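Local coordinates for ABC transporter, substrate binding protein (Aeropyrum pernix, PDB 3EAF) that probably captures a small solute outside the cell and delivers it to an ABC transporter for uptake, and binds magnesium, at residues A28-K33 with L288-G293; L9-T14 with K22-G27. All blocks are in the same frame, centred on the assembly; numbering follows the deposited sequence.

Both contacts use helix 18-38, on successive turns. In contact 2 the residues 22-27 lie against the end of strand 3-11 and the loop after it; in contact 1 the residues 28-33 meet the start of helix 288-304. Their centres are about 9 Å apart and they touch: Gly-293 N lies 3.5 Å from Tyr-24 CD1, and Val-290 CG1 lies 3.6 Å from Gly-27 CA. Helix 18-38 is thus held between the strand that precedes it and a helix that comes much later in the chain. The side chain of Tyr-24 is about 12 Å from that of Tyr-341, a magnesium ligand, so contact 2 does not itself form the metal site.

Contact 1: A28-K33 with L288-G293; sequences AELAFK and LRVVQG
Ala-28 and Gly-293 bring helices 18-38 and 288-304 together at a buried point, almost backbone to backbone, their CA atoms 4.3 Å apart. Gly-293 C comes within 3.6 Å of Ala-28 N, while the methyl of Ala-28 reaches past at 3.9 Å from Gly-293 O. A CB on Gly-293 would point at the other helix and fall 2.8 Å from Ala-28 N, a clash, so the close approach depends on the missing side chain. Beside this point the spacing widens and one apolar pair bridges it: Leu-30 CD1 meets Val-290 CG1 at 4.2 Å, the two side chains slanting across each other. Val-290 holds CG1 anti to its own N (chi1 178°), which turns that methyl to Leu-30. No hydrogen bond crosses between the segments; they meet through backbone and apolar packing. Around it, Ala-28 also packs on Leu-9 of strand 3-11 and on Val-297, a turn further along helix 288-304, and Ala-31 reaches Phe-294 and Val-297 of that helix. Val-290 touches Ile-272 as well, which places helix 267-278 next to the junction; Phe-32 lies on Val-7, tying helix 18-38 down to the sheet.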
ATOM      1  N   ALA A  28      11.569   5.265  -1.859  1.00  8.09           N
ATOM      2  CA  ALA A  28      12.344   4.111  -2.314  1.00  8.23           C
ATOM      3  C   ALA A  28      13.784   4.504  -2.657  1.00  8.62           C
ATOM      4  O   ALA A  28      14.723   3.794  -2.303  1.00  8.30           O
ATOM      5  CB  ALA A  28      11.667   3.437  -3.517  1.00  8.37           C
ATOM      6  N   GLU A  29      13.947   5.639  -3.333  1.00  9.05           N
ATOM      7  CA  GLU A  29      15.272   6.132  -3.707  1.00  9.82           C
ATOM      8  C   GLU A  29      16.069   6.543  -2.476  1.00  9.58           C
ATOM      9  O   GLU A  29      17.245   6.200  -2.361  1.00 10.10           O
ATOM     10  CB  GLU A  29      15.175   7.285  -4.702  1.00  9.83           C
ATOM     11  CG  GLU A  29      14.825   6.833  -6.108  1.00 12.00           C
ATOM     12  CD  GLU A  29      15.199   7.871  -7.153  1.00 14.93           C
ATOM     13  OE1 GLU A  29      14.521   8.915  -7.239  1.00 15.94           O
ATOM     14  OE2 GLU A  29      16.180   7.637  -7.881  1.00 17.22           O
ATOM     15  N   LEU A  30      15.423   7.262  -1.560  1.00  9.57           N
ATOM     16  CA  LEU A  30      16.033   7.595  -0.271  1.00  9.55           C
ATOM     17  C   LEU A  30      16.585   6.356   0.420  1.00  9.08           C
ATOM     18  O   LEU A  30      17.710   6.371   0.910  1.00  9.29           O
ATOM     19  CB  LEU A  30      15.041   8.289   0.660  1.00  9.57           C
ATOM     20  CG  LEU A  30      14.873   9.805   0.557  1.00  9.96           C
ATOM     21  CD1 LEU A  30      13.916  10.252   1.652  1.00  8.91           C
ATOM     22  CD2 LEU A  30      16.217  10.540   0.656  1.00  9.84           C
ATOM     23  N   ALA A  31      15.792   5.288   0.444  1.00  8.57           N
ATOM     24  CA  ALA A  31      16.184   4.032   1.099  1.00  8.25           C
ATOM     25  C   ALA A  31      17.371   3.347   0.424  1.00  7.98           C
ATOM     26  O   ALA A  31      18.296   2.905   1.107  1.00  7.92           O
ATOM     27  CB  ALA A  31      14.996   3.079   1.191  1.00  7.83           C
ATOM     28  N   PHE A  32      17.341   3.260  -0.904  1.00  7.83           N
ATOM     29  CA  PHE A  32      18.469   2.713  -1.655  1.00  8.08           C
ATOM     30  C   PHE A  32      19.762   3.477  -1.340  1.00  8.48           C
ATOM     31  O   PHE A  32      20.796   2.871  -1.027  1.00  8.22           O
ATOM     32  CB  PHE A  32      18.197   2.746  -3.157  1.00  7.92           C
ATOM     33  CG  PHE A  32      17.312   1.624  -3.653  1.00  7.93           C
ATOM     34  CD1 PHE A  32      17.625   0.288  -3.380  1.00  7.90           C
ATOM     35  CD2 PHE A  32      16.190   1.906  -4.432  1.00  7.99           C
ATOM     36  CE1 PHE A  32      16.811  -0.753  -3.856  1.00  8.14           C
ATOM     37  CE2 PHE A  32      15.363   0.873  -4.918  1.00  8.16           C
ATOM     38  CZ  PHE A  32      15.676  -0.454  -4.633  1.00  8.21           C
ATOM     39  N   LYS A  33      19.697   4.803  -1.412  1.00  8.71           N
ATOM     40  CA  LYS A  33      20.880   5.625  -1.176  1.00  9.42           C
ATOM     41  C   LYS A  33      21.339   5.509   0.277  1.00  9.84           C
ATOM     42  O   LYS A  33      22.541   5.415   0.540  1.00 10.07           O
ATOM     43  CB  LYS A  33      20.623   7.088  -1.545  1.00  9.39           C
ATOM     44  CG  LYS A  33      20.374   7.326  -3.035  1.00  9.68           C
ATOM     45  CD  LYS A  33      19.972   8.768  -3.270  1.00 11.55           C
ATOM     46  CE  LYS A  33      19.902   9.119  -4.753  1.00 12.75           C
ATOM     47  NZ  LYS A  33      19.684  10.583  -4.909  1.00 14.14           N
ATOM     48  N   LEU A 288       3.658   9.917   4.607  1.00 10.05           N
ATOM     49  CA  LEU A 288       3.264   8.503   4.510  1.00  8.91           C
ATOM     50  C   LEU A 288       3.720   7.810   3.210  1.00  8.70           C
ATOM     51  O   LEU A 288       4.169   6.659   3.233  1.00  8.48           O
ATOM     52  CB  LEU A 288       1.746   8.367   4.670  1.00  8.87           C
ATOM     53  CG  LEU A 288       1.145   6.994   4.355  1.00  8.78           C
ATOM     54  CD1 LEU A 288       1.596   5.955   5.388  1.00  7.17           C
ATOM     55  CD2 LEU A 288      -0.377   7.078   4.267  1.00  8.50           C
ATOM     56  N   ARG A 289       3.608   8.509   2.082  1.00  8.04           N
ATOM     57  CA  ARG A 289       3.959   7.915   0.781  1.00  7.43           C
ATOM     58  C   ARG A 289       5.447   7.602   0.715  1.00  7.41           C
ATOM     59  O   ARG A 289       5.850   6.546   0.226  1.00  7.03           O
ATOM     60  CB  ARG A 289       3.542   8.832  -0.377  1.00  7.41           C
ATOM     61  CG  ARG A 289       2.059   9.244  -0.377  1.00  6.79           C
ATOM     62  CD  ARG A 289       1.140   8.074  -0.021  1.00  8.06           C
ATOM     63  NE  ARG A 289      -0.251   8.491   0.152  1.00  7.25           N
ATOM     64  CZ  ARG A 289      -1.225   7.695   0.568  1.00  6.57           C
ATOM     65  NH1 ARG A 289      -0.972   6.426   0.875  1.00  5.39           N
ATOM     66  NH2 ARG A 289      -2.459   8.170   0.675  1.00  6.66           N
ATOM     67  N   VAL A 290       6.253   8.529   1.228  1.00  7.37           N
ATOM     68  CA  VAL A 290       7.690   8.331   1.387  1.00  7.27           C
ATOM     69  C   VAL A 290       7.978   7.109   2.271  1.00  6.93           C
ATOM     70  O   VAL A 290       8.828   6.284   1.933  1.00  7.09           O
ATOM     71  CB  VAL A 290       8.378   9.611   1.938  1.00  7.39           C
ATOM     72  CG1 VAL A 290       9.882   9.391   2.158  1.00  7.90           C
ATOM     73  CG2 VAL A 290       8.154  10.789   0.985  1.00  7.57           C
ATOM     74  N   VAL A 291       7.256   6.982   3.382  1.00  6.47           N
ATOM     75  CA  VAL A 291       7.389   5.804   4.240  1.00  6.28           C
ATOM     76  C   VAL A 291       7.101   4.511   3.458  1.00  6.42           C
ATOM     77  O   VAL A 291       7.844   3.541   3.561  1.00  6.66           O
ATOM     78  CB  VAL A 291       6.474   5.893   5.491  1.00  6.54           C
ATOM     79  CG1 VAL A 291       6.576   4.621   6.329  1.00  5.72           C
ATOM     80  CG2 VAL A 291       6.822   7.126   6.332  1.00  5.73           C
ATOM     81  N   GLN A 292       6.036   4.516   2.660  1.00  6.57           N
ATOM     82  CA  GLN A 292       5.602   3.321   1.931  1.00  6.82           C
ATOM     83  C   GLN A 292       6.658   2.830   0.954  1.00  6.90           C
ATOM     84  O   GLN A 292       6.859   1.614   0.806  1.00  7.09           O
ATOM     85  CB  GLN A 292       4.258   3.563   1.225  1.00  6.73           C
ATOM     86  CG  GLN A 292       3.110   3.727   2.215  1.00  7.05           C
ATOM     87  CD  GLN A 292       1.768   3.916   1.560  1.00  7.01           C
ATOM     88  OE1 GLN A 292       1.316   5.036   1.385  1.00  7.71           O
ATOM     89  NE2 GLN A 292       1.114   2.819   1.211  1.00  7.74           N
ATOM     90  N   GLY A 293       7.339   3.775   0.308  1.00  7.04           N
ATOM     91  CA  GLY A 293       8.464   3.459  -0.577  1.00  7.15           C
ATOM     92  C   GLY A 293       9.682   2.968   0.181  1.00  7.15           C
ATOM     93  O   GLY A 293      10.292   1.964  -0.188  1.00  7.09           O
TER

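Contact 2: L9-T14 with K22-G27; sequences LLVDET and KGYSLG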
ATOM      1  N   LEU A   9      13.298  -0.684 -10.031  1.00  8.80           N
ATOM      2  CA  LEU A   9      12.375   0.177  -9.309  1.00  8.47           C
ATOM      3  C   LEU A   9      11.323   0.679 -10.293  1.00  8.43           C
ATOM      4  O   LEU A   9      11.585   1.584 -11.085  1.00  8.29           O
ATOM      5  CB  LEU A   9      13.116   1.346  -8.637  1.00  8.73           C
ATOM      6  CG  LEU A   9      12.278   2.430  -7.948  1.00  7.98           C
ATOM      7  CD1 LEU A   9      11.379   1.846  -6.866  1.00  8.34           C
ATOM      8  CD2 LEU A   9      13.172   3.519  -7.374  1.00  8.31           C
ATOM      9  N   LEU A  10      10.139   0.078 -10.228  1.00  8.15           N
ATOM     10  CA  LEU A  10       9.033   0.433 -11.104  1.00  8.85           C
ATOM     11  C   LEU A  10       8.086   1.386 -10.374  1.00  8.88           C
ATOM     12  O   LEU A  10       7.512   1.034  -9.344  1.00  9.16           O
ATOM     13  CB  LEU A  10       8.297  -0.837 -11.551  1.00  8.36           C
ATOM     14  CG  LEU A  10       7.321  -0.742 -12.725  1.00  8.13           C
ATOM     15  CD1 LEU A  10       8.060  -0.726 -14.061  1.00  6.92           C
ATOM     16  CD2 LEU A  10       6.340  -1.906 -12.662  1.00  8.10           C
ATOM     17  N   VAL A  11       7.949   2.599 -10.898  1.00  9.37           N
ATOM     18  CA  VAL A  11       7.177   3.648 -10.225  1.00  9.34           C
ATOM     19  C   VAL A  11       6.192   4.354 -11.151  1.00  9.84           C
ATOM     20  O   VAL A  11       6.336   4.321 -12.375  1.00  9.70           O
ATOM     21  CB  VAL A  11       8.096   4.698  -9.533  1.00  9.50           C
ATOM     22  CG1 VAL A  11       8.882   4.059  -8.387  1.00  8.99           C
ATOM     23  CG2 VAL A  11       9.046   5.382 -10.532  1.00  8.88           C
ATOM     24  N   ASP A  12       5.183   4.985 -10.556  1.00  9.94           N
ATOM     25  CA  ASP A  12       4.311   5.883 -11.299  1.00 10.37           C
ATOM     26  C   ASP A  12       4.559   7.315 -10.837  1.00 10.54           C
ATOM     27  O   ASP A  12       4.048   7.740  -9.801  1.00 10.47           O
ATOM     28  CB  ASP A  12       2.838   5.496 -11.123  1.00  9.89           C
ATOM     29  CG  ASP A  12       1.901   6.392 -11.915  1.00 10.80           C
ATOM     30  OD1 ASP A  12       2.397   7.269 -12.658  1.00  9.81           O
ATOM     31  OD2 ASP A  12       0.667   6.221 -11.799  1.00 11.32           O
ATOM     32  N   GLU A  13       5.343   8.054 -11.614  1.00 11.14           N
ATOM     33  CA  GLU A  13       5.667   9.439 -11.289  1.00 11.60           C
ATOM     34  C   GLU A  13       4.863  10.467 -12.084  1.00 11.44           C
ATOM     35  O   GLU A  13       4.830  11.645 -11.723  1.00 11.73           O
ATOM     36  CB  GLU A  13       7.161   9.688 -11.494  1.00 11.86           C
ATOM     37  CG  GLU A  13       8.047   8.979 -10.481  1.00 12.39           C
ATOM     38  CD  GLU A  13       9.518   9.279 -10.682  1.00 13.35           C
ATOM     39  OE1 GLU A  13       9.924   9.538 -11.837  1.00 16.47           O
ATOM     40  OE2 GLU A  13      10.274   9.254  -9.682  1.00 15.27           O
ATOM     41  N   THR A  14       4.213  10.024 -13.155  1.00 11.02           N
ATOM     42  CA  THR A  14       3.573  10.953 -14.089  1.00 11.34           C
ATOM     43  C   THR A  14       2.152  10.546 -14.487  1.00 11.02           C
ATOM     44  O   THR A  14       1.451  11.316 -15.150  1.00 11.63           O
ATOM     45  CB  THR A  14       4.419  11.122 -15.380  1.00 11.04           C
ATOM     46  OG1 THR A  14       4.750   9.830 -15.916  1.00 11.43           O
ATOM     47  CG2 THR A  14       5.700  11.916 -15.092  1.00 11.68           C
ATOM     48  N   LYS A  22       4.581   9.525  -6.669  1.00  9.63           N
ATOM     49  CA  LYS A  22       5.761  10.391  -6.557  1.00 10.55           C
ATOM     50  C   LYS A  22       6.456  10.229  -5.204  1.00  9.67           C
ATOM     51  O   LYS A  22       7.660  10.022  -5.152  1.00  9.13           O
ATOM     52  CB  LYS A  22       5.386  11.856  -6.775  1.00 10.65           C
ATOM     53  CG  LYS A  22       5.072  12.239  -8.215  1.00 12.46           C
ATOM     54  CD  LYS A  22       4.665  13.719  -8.271  1.00 13.01           C
ATOM     55  CE  LYS A  22       4.242  14.147  -9.667  1.00 17.60           C
ATOM     56  NZ  LYS A  22       5.414  14.389 -10.580  1.00 20.65           N
ATOM     57  N   GLY A  23       5.678  10.306  -4.123  1.00  9.41           N
ATOM     58  CA  GLY A  23       6.197  10.141  -2.762  1.00  9.16           C
ATOM     59  C   GLY A  23       6.808   8.766  -2.555  1.00  8.97           C
ATOM     60  O   GLY A  23       7.896   8.638  -1.995  1.00  9.37           O
ATOM     61  N   TYR A  24       6.113   7.732  -3.017  1.00  8.31           N
ATOM     62  CA  TYR A  24       6.633   6.368  -2.941  1.00  8.26           C
ATOM     63  C   TYR A  24       8.006   6.256  -3.622  1.00  8.33           C
ATOM     64  O   TYR A  24       8.930   5.644  -3.076  1.00  7.91           O
ATOM     65  CB  TYR A  24       5.638   5.409  -3.593  1.00  8.08           C
ATOM     66  CG  TYR A  24       6.066   3.960  -3.684  1.00  8.71           C
ATOM     67  CD1 TYR A  24       5.726   3.049  -2.681  1.00  7.47           C
ATOM     68  CD2 TYR A  24       6.759   3.481  -4.801  1.00  7.30           C
ATOM     69  CE1 TYR A  24       6.083   1.714  -2.772  1.00  6.81           C
ATOM     70  CE2 TYR A  24       7.121   2.138  -4.896  1.00  7.46           C
ATOM     71  CZ  TYR A  24       6.779   1.263  -3.880  1.00  7.78           C
ATOM     72  OH  TYR A  24       7.137  -0.071  -3.964  1.00  8.67           O
ATOM     73  N   SER A  25       8.124   6.832  -4.818  1.00  8.40           N
ATOM     74  CA  SER A  25       9.394   6.812  -5.561  1.00  8.81           C
ATOM     75  C   SER A  25      10.515   7.509  -4.796  1.00  8.89           C
ATOM     76  O   SER A  25      11.629   6.991  -4.711  1.00  9.45           O
ATOM     77  CB  SER A  25       9.248   7.447  -6.941  1.00  8.59           C
ATOM     78  OG  SER A  25      10.482   7.342  -7.628  1.00  8.90           O
ATOM     79  N   LEU A  26      10.215   8.686  -4.250  1.00  8.99           N
ATOM     80  CA  LEU A  26      11.159   9.417  -3.419  1.00  9.21           C
ATOM     81  C   LEU A  26      11.620   8.587  -2.219  1.00  8.98           C
ATOM     82  O   LEU A  26      12.813   8.555  -1.912  1.00  9.15           O
ATOM     83  CB  LEU A  26      10.564  10.755  -2.955  1.00  9.40           C
ATOM     84  CG  LEU A  26      11.357  11.601  -1.943  1.00  9.98           C
ATOM     85  CD1 LEU A  26      12.794  11.918  -2.408  1.00 11.93           C
ATOM     86  CD2 LEU A  26      10.604  12.891  -1.613  1.00  9.98           C
ATOM     87  N   GLY A  27      10.681   7.933  -1.539  1.00  8.02           N
ATOM     88  CA  GLY A  27      11.018   7.105  -0.381  1.00  7.94           C
ATOM     89  C   GLY A  27      11.868   5.899  -0.730  1.00  7.91           C
ATOM     90  O   GLY A  27      12.774   5.536   0.015  1.00  8.03           O
TER
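Ser-25 packs against both Val-11 and Glu-13, and this is the tight part of the contact. Its CB lies 3.7 Å from Val-11 CG1, and its hydroxyl, OG anti to the backbone N (chi1 -177°), is carried past the valine methyls to the glutamate. There Ser-25 OG donates a hydrogen bond of 2.8 Å to Glu-13 OE2, met on the anti side of the carboxylate and 34° out of its plane. The Glu-13 chain runs extended beyond CG, and its CG passes 4.0 Å from Ser-25 CB. Deeper in, Val-11 CG1 approaches the edge of the Tyr-24 ring, 4.2 Å from CD2; that ring stands edge-to-face with Trp-83, and its hydroxyl bonds to Asn-296 of helix 288-304. The side toward solvent is looser. Lys-22 is exposed, and its chain arches past the carbonyl oxygen of Glu-13 before bending at chi4, so that Lys-22 NZ gives a 3.0 Å bond to Glu-13 O, approached at a C=O...N angle of 166°. The ammonium group thus bonds to the main chain and not to the carboxylate, with Lys-22 NZ and Glu-13 OE1 still 6.7 Å apart. The pieces belong to a beta-alpha-beta crossover, in which strand 3-11 leads through helix 18-38 and, after the short strand 40-41, to the parallel neighbouring strand 47-56. From that strand Lys-54 forms a salt bridge to Glu-13 OE2. With Glu-13 cut back to an alanine, the Ser-25 hydroxyl is likely to lose this acceptor and Lys-54 this carboxylate. One carboxylate oxygen serves both a helix hydroxyl and a strand ammonium, linking the loop after strand 3-11 to helix 18-38 and to strand 47-56, and the two donors would be expected to favour the ionised glutamate.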